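Local atomic coordinates of FrnE protein (PDB entry 5CNW), a protein that probably acts as a thiol-disulfide oxidoreductase of the DsbA-like FrnE family, built on a thioredoxin domain. Residues L97-D102 with A135-G140. Numbering follows the deposited sequence.
Sequences LEYHFD and AYMSEG
Met-137 lays its CG over the centre of the Tyr-99 ring, 3.5 Å from the centroid, in a CH-pi contact. The turn about its CB-CG bond (chi2 68°) carries SD on above the same face, 4.9 Å from the ring centroid, and to the edge of Phe-101, where it lies 4.0 Å from CE1; both are Met-aromatic contacts. Next to these apolar groups the backbones are joined by the amide N of His-100, which donates an almost perfectly straight bond (2.8 Å, 179°) to Met-137 O in the carbonyl plane. Ser-138 OG, turned anti to its own carbonyl carbon (chi1 -60°), donates to Glu-98 O at 2.8 Å from above that carbonyl plane. At the edge of the His-100 ring, CD2 comes to 3.1 Å from Ser-138 O. One water accepts from Gly-140 N and donates to His-100 O and Tyr-136 O, a further link between the segments. Further out, Tyr-99 packs on Tyr-26 and Ile-27 of helix 23-38, and its OH bonds to Pro-23 O. A leucine in place of Tyr-99 would probably leave Met-137 CG without its aromatic face and Pro-23 O without this hydroxyl donor. The loop after helix 78-93 is thus fastened to the C-terminal end of helix 125-137, with Met-137 near, but not touching, the disulfide-bonded Cys-22 and Cys-25, a CxxC pair consistent with the redox motif of DsbA-like thioredoxin folds.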
ATOM      1  N   LEU A  97      12.290   8.047   6.114  1.00 19.00           N
ATOM      2  CA  LEU A  97      11.534   7.281   7.108  1.00 17.41           C
ATOM      3  C   LEU A  97      12.405   6.887   8.293  1.00 18.80           C
ATOM      4  O   LEU A  97      13.508   6.383   8.113  1.00 21.15           O
ATOM      5  CB  LEU A  97      10.948   6.019   6.474  1.00 17.53           C
ATOM      6  CG  LEU A  97      10.029   6.257   5.279  1.00 20.47           C
ATOM      7  CD1 LEU A  97       9.790   4.955   4.525  1.00 19.46           C
ATOM      8  CD2 LEU A  97       8.709   6.839   5.768  1.00 19.24           C
ATOM      9  N   GLU A  98      11.911   7.120   9.505  1.00 18.07           N
ATOM     10  CA  GLU A  98      12.650   6.739  10.707  1.00 16.41           C
ATOM     11  C   GLU A  98      11.927   5.589  11.369  1.00 16.29           C
ATOM     12  O   GLU A  98      10.958   5.795  12.088  1.00 20.65           O
ATOM     13  CB  GLU A  98      12.783   7.912  11.681  1.00 26.67           C
ATOM     14  CG  GLU A  98      13.659   9.046  11.162  1.00 37.93           C
ATOM     15  CD  GLU A  98      15.142   8.817  11.423  1.00 47.71           C
ATOM     16  OE1 GLU A  98      15.621   9.212  12.509  1.00 49.32           O
ATOM     17  OE2 GLU A  98      15.827   8.247  10.544  1.00 44.69           O
ATOM     18  N   TYR A  99      12.405   4.384  11.108  1.00 16.52           N
ATOM     19  CA  TYR A  99      11.788   3.190  11.666  1.00 15.21           C
ATOM     20  C   TYR A  99      12.214   3.000  13.108  1.00 18.66           C
ATOM     21  O   TYR A  99      13.309   3.406  13.494  1.00 20.88           O
ATOM     22  CB  TYR A  99      12.175   1.955  10.848  1.00 16.82           C
ATOM     23  CG  TYR A  99      11.488   1.829   9.497  1.00 15.74           C
ATOM     24  CD1 TYR A  99      10.526   2.744   9.083  1.00 17.42           C
ATOM     25  CD2 TYR A  99      11.794   0.766   8.649  1.00 17.46           C
ATOM     26  CE1 TYR A  99       9.882   2.603   7.852  1.00 14.35           C
ATOM     27  CE2 TYR A  99      11.164   0.608   7.436  1.00 17.55           C
ATOM     28  CZ  TYR A  99      10.211   1.523   7.037  1.00 20.69           C
ATOM     29  OH  TYR A  99       9.606   1.349   5.808  1.00 20.42           O
ATOM     30  N   HIS A 100      11.344   2.368  13.894  1.00 16.97           N
ATOM     31  CA  HIS A 100      11.718   1.938  15.234  1.00 18.48           C
ATOM     32  C   HIS A 100      11.198   0.519  15.466  1.00 17.64           C
ATOM     33  O   HIS A 100      10.185   0.306  16.125  1.00 18.16           O
ATOM     34  CB  HIS A 100      11.187   2.915  16.279  1.00 19.73           C
ATOM     35  CG  HIS A 100      11.786   4.282  16.162  1.00 22.00           C
ATOM     36  ND1 HIS A 100      13.102   4.543  16.480  1.00 24.57           N
ATOM     37  CD2 HIS A 100      11.263   5.451  15.725  1.00 22.76           C
ATOM     38  CE1 HIS A 100      13.360   5.821  16.259  1.00 24.41           C
ATOM     39  NE2 HIS A 100      12.264   6.394  15.797  1.00 23.31           N
ATOM     40  N   PHE A 101      11.882  -0.442  14.858  1.00 20.24           N
ATOM     41  CA  PHE A 101      11.460  -1.838  14.902  1.00 17.44           C
ATOM     42  C   PHE A 101      11.404  -2.380  16.332  1.00 19.26           C
ATOM     43  O   PHE A 101      10.594  -3.260  16.634  1.00 21.69           O
ATOM     44  CB  PHE A 101      12.400  -2.702  14.068  1.00 19.74           C
ATOM     45  CG  PHE A 101      12.213  -2.554  12.574  1.00 18.06           C
ATOM     46  CD1 PHE A 101      10.945  -2.507  12.018  1.00 21.81           C
ATOM     47  CD2 PHE A 101      13.311  -2.500  11.726  1.00 19.34           C
ATOM     48  CE1 PHE A 101      10.776  -2.394  10.639  1.00 26.71           C
ATOM     49  CE2 PHE A 101      13.148  -2.395  10.358  1.00 21.08           C
ATOM     50  CZ  PHE A 101      11.882  -2.342   9.811  1.00 21.09           C
ATOM     51  N   ASP A 102      12.274  -1.861  17.196  1.00 19.79           N
ATOM     52  CA  ASP A 102      12.300  -2.265  18.607  1.00 18.19           C
ATOM     53  C   ASP A 102      10.993  -1.944  19.340  1.00 20.94           C
ATOM     54  O   ASP A 102      10.718  -2.522  20.393  1.00 26.23           O
ATOM     55  CB  ASP A 102      13.473  -1.588  19.329  1.00 24.14           C
ATOM     56  CG  ASP A 102      13.445  -0.076  19.201  1.00 30.95           C
ATOM     57  OD1 ASP A 102      13.391   0.439  18.062  1.00 36.95           O
ATOM     58  OD2 ASP A 102      13.473   0.610  20.238  1.00 37.94           O
ATOM     59  N   ALA A 135       2.335   4.825  12.156  1.00 16.43           N
ATOM     60  CA  ALA A 135       1.949   4.361  13.476  1.00 17.73           C
ATOM     61  C   ALA A 135       2.580   3.001  13.790  1.00 19.03           C
ATOM     62  O   ALA A 135       3.050   2.746  14.898  1.00 18.64           O
ATOM     63  CB  ALA A 135       0.413   4.285  13.575  1.00 19.26           C
ATOM     64  N   TYR A 136       2.581   2.126  12.801  1.00 16.26           N
ATOM     65  CA  TYR A 136       3.123   0.792  12.959  1.00 15.16           C
ATOM     66  C   TYR A 136       4.650   0.778  13.003  1.00 16.88           C
ATOM     67  O   TYR A 136       5.245   0.221  13.917  1.00 17.96           O
ATOM     68  CB  TYR A 136       2.630  -0.109  11.818  1.00 16.33           C
ATOM     69  CG  TYR A 136       2.981  -1.571  11.998  1.00 14.84           C
ATOM     70  CD1 TYR A 136       4.252  -2.058  11.667  1.00 18.60           C
ATOM     71  CD2 TYR A 136       2.043  -2.469  12.488  1.00 14.47           C
ATOM     72  CE1 TYR A 136       4.586  -3.393  11.838  1.00 17.67           C
ATOM     73  CE2 TYR A 136       2.363  -3.817  12.659  1.00 17.77           C
ATOM     74  CZ  TYR A 136       3.637  -4.266  12.329  1.00 18.38           C
ATOM     75  OH  TYR A 136       3.945  -5.591  12.497  1.00 22.52           O
ATOM     76  N   MET A 137       5.279   1.395  12.005  1.00 13.56           N
ATOM     77  CA  MET A 137       6.716   1.229  11.787  1.00 13.78           C
ATOM     78  C   MET A 137       7.581   2.143  12.640  1.00 15.66           C
ATOM     79  O   MET A 137       8.729   1.814  12.934  1.00 16.95           O
ATOM     80  CB  MET A 137       7.047   1.472  10.309  1.00 14.21           C
ATOM     81  CG  MET A 137       7.933   0.402   9.708  1.00 22.60           C
ATOM     82  SD  MET A 137       7.120  -1.198   9.572  1.00 20.12           S
ATOM     83  CE  MET A 137       5.799  -0.845   8.433  1.00 26.79           C
ATOM     84  N   SER A 138       7.033   3.298  13.008  1.00 14.44           N
ATOM     85  CA  SER A 138       7.804   4.357  13.645  1.00 18.32           C
ATOM     86  C   SER A 138       7.358   4.658  15.075  1.00 21.89           C
ATOM     87  O   SER A 138       8.175   5.035  15.901  1.00 23.63           O
ATOM     88  CB  SER A 138       7.711   5.639  12.827  1.00 23.81           C
ATOM     89  OG  SER A 138       8.221   5.431  11.524  1.00 21.26           O
ATOM     90  N   GLU A 139       6.067   4.509  15.362  1.00 16.12           N
ATOM     91  CA  GLU A 139       5.529   5.065  16.612  1.00 17.58           C
ATOM     92  C   GLU A 139       5.140   4.007  17.638  1.00 20.73           C
ATOM     93  O   GLU A 139       4.620   4.339  18.697  1.00 22.59           O
ATOM     94  CB  GLU A 139       4.313   5.956  16.323  1.00 19.22           C
ATOM     95  CG  GLU A 139       4.635   7.214  15.532  1.00 16.24           C
ATOM     96  CD  GLU A 139       3.390   7.952  15.055  1.00 24.04           C
ATOM     97  OE1 GLU A 139       2.292   7.356  15.032  1.00 21.55           O
ATOM     98  OE2 GLU A 139       3.510   9.134  14.686  1.00 24.86           O
ATOM     99  N   GLY A 140       5.387   2.739  17.345  1.00 19.01           N
ATOM    100  CA  GLY A 140       5.123   1.698  18.334  1.00 16.91           C
ATOM    101  C   GLY A 140       3.660   1.545  18.716  1.00 18.98           C
ATOM    102  O   GLY A 140       3.339   1.099  19.827  1.00 20.41           O
TER
HETATM  103  O   HOH W   1       7.283   1.131  15.784  1.00 17.17           O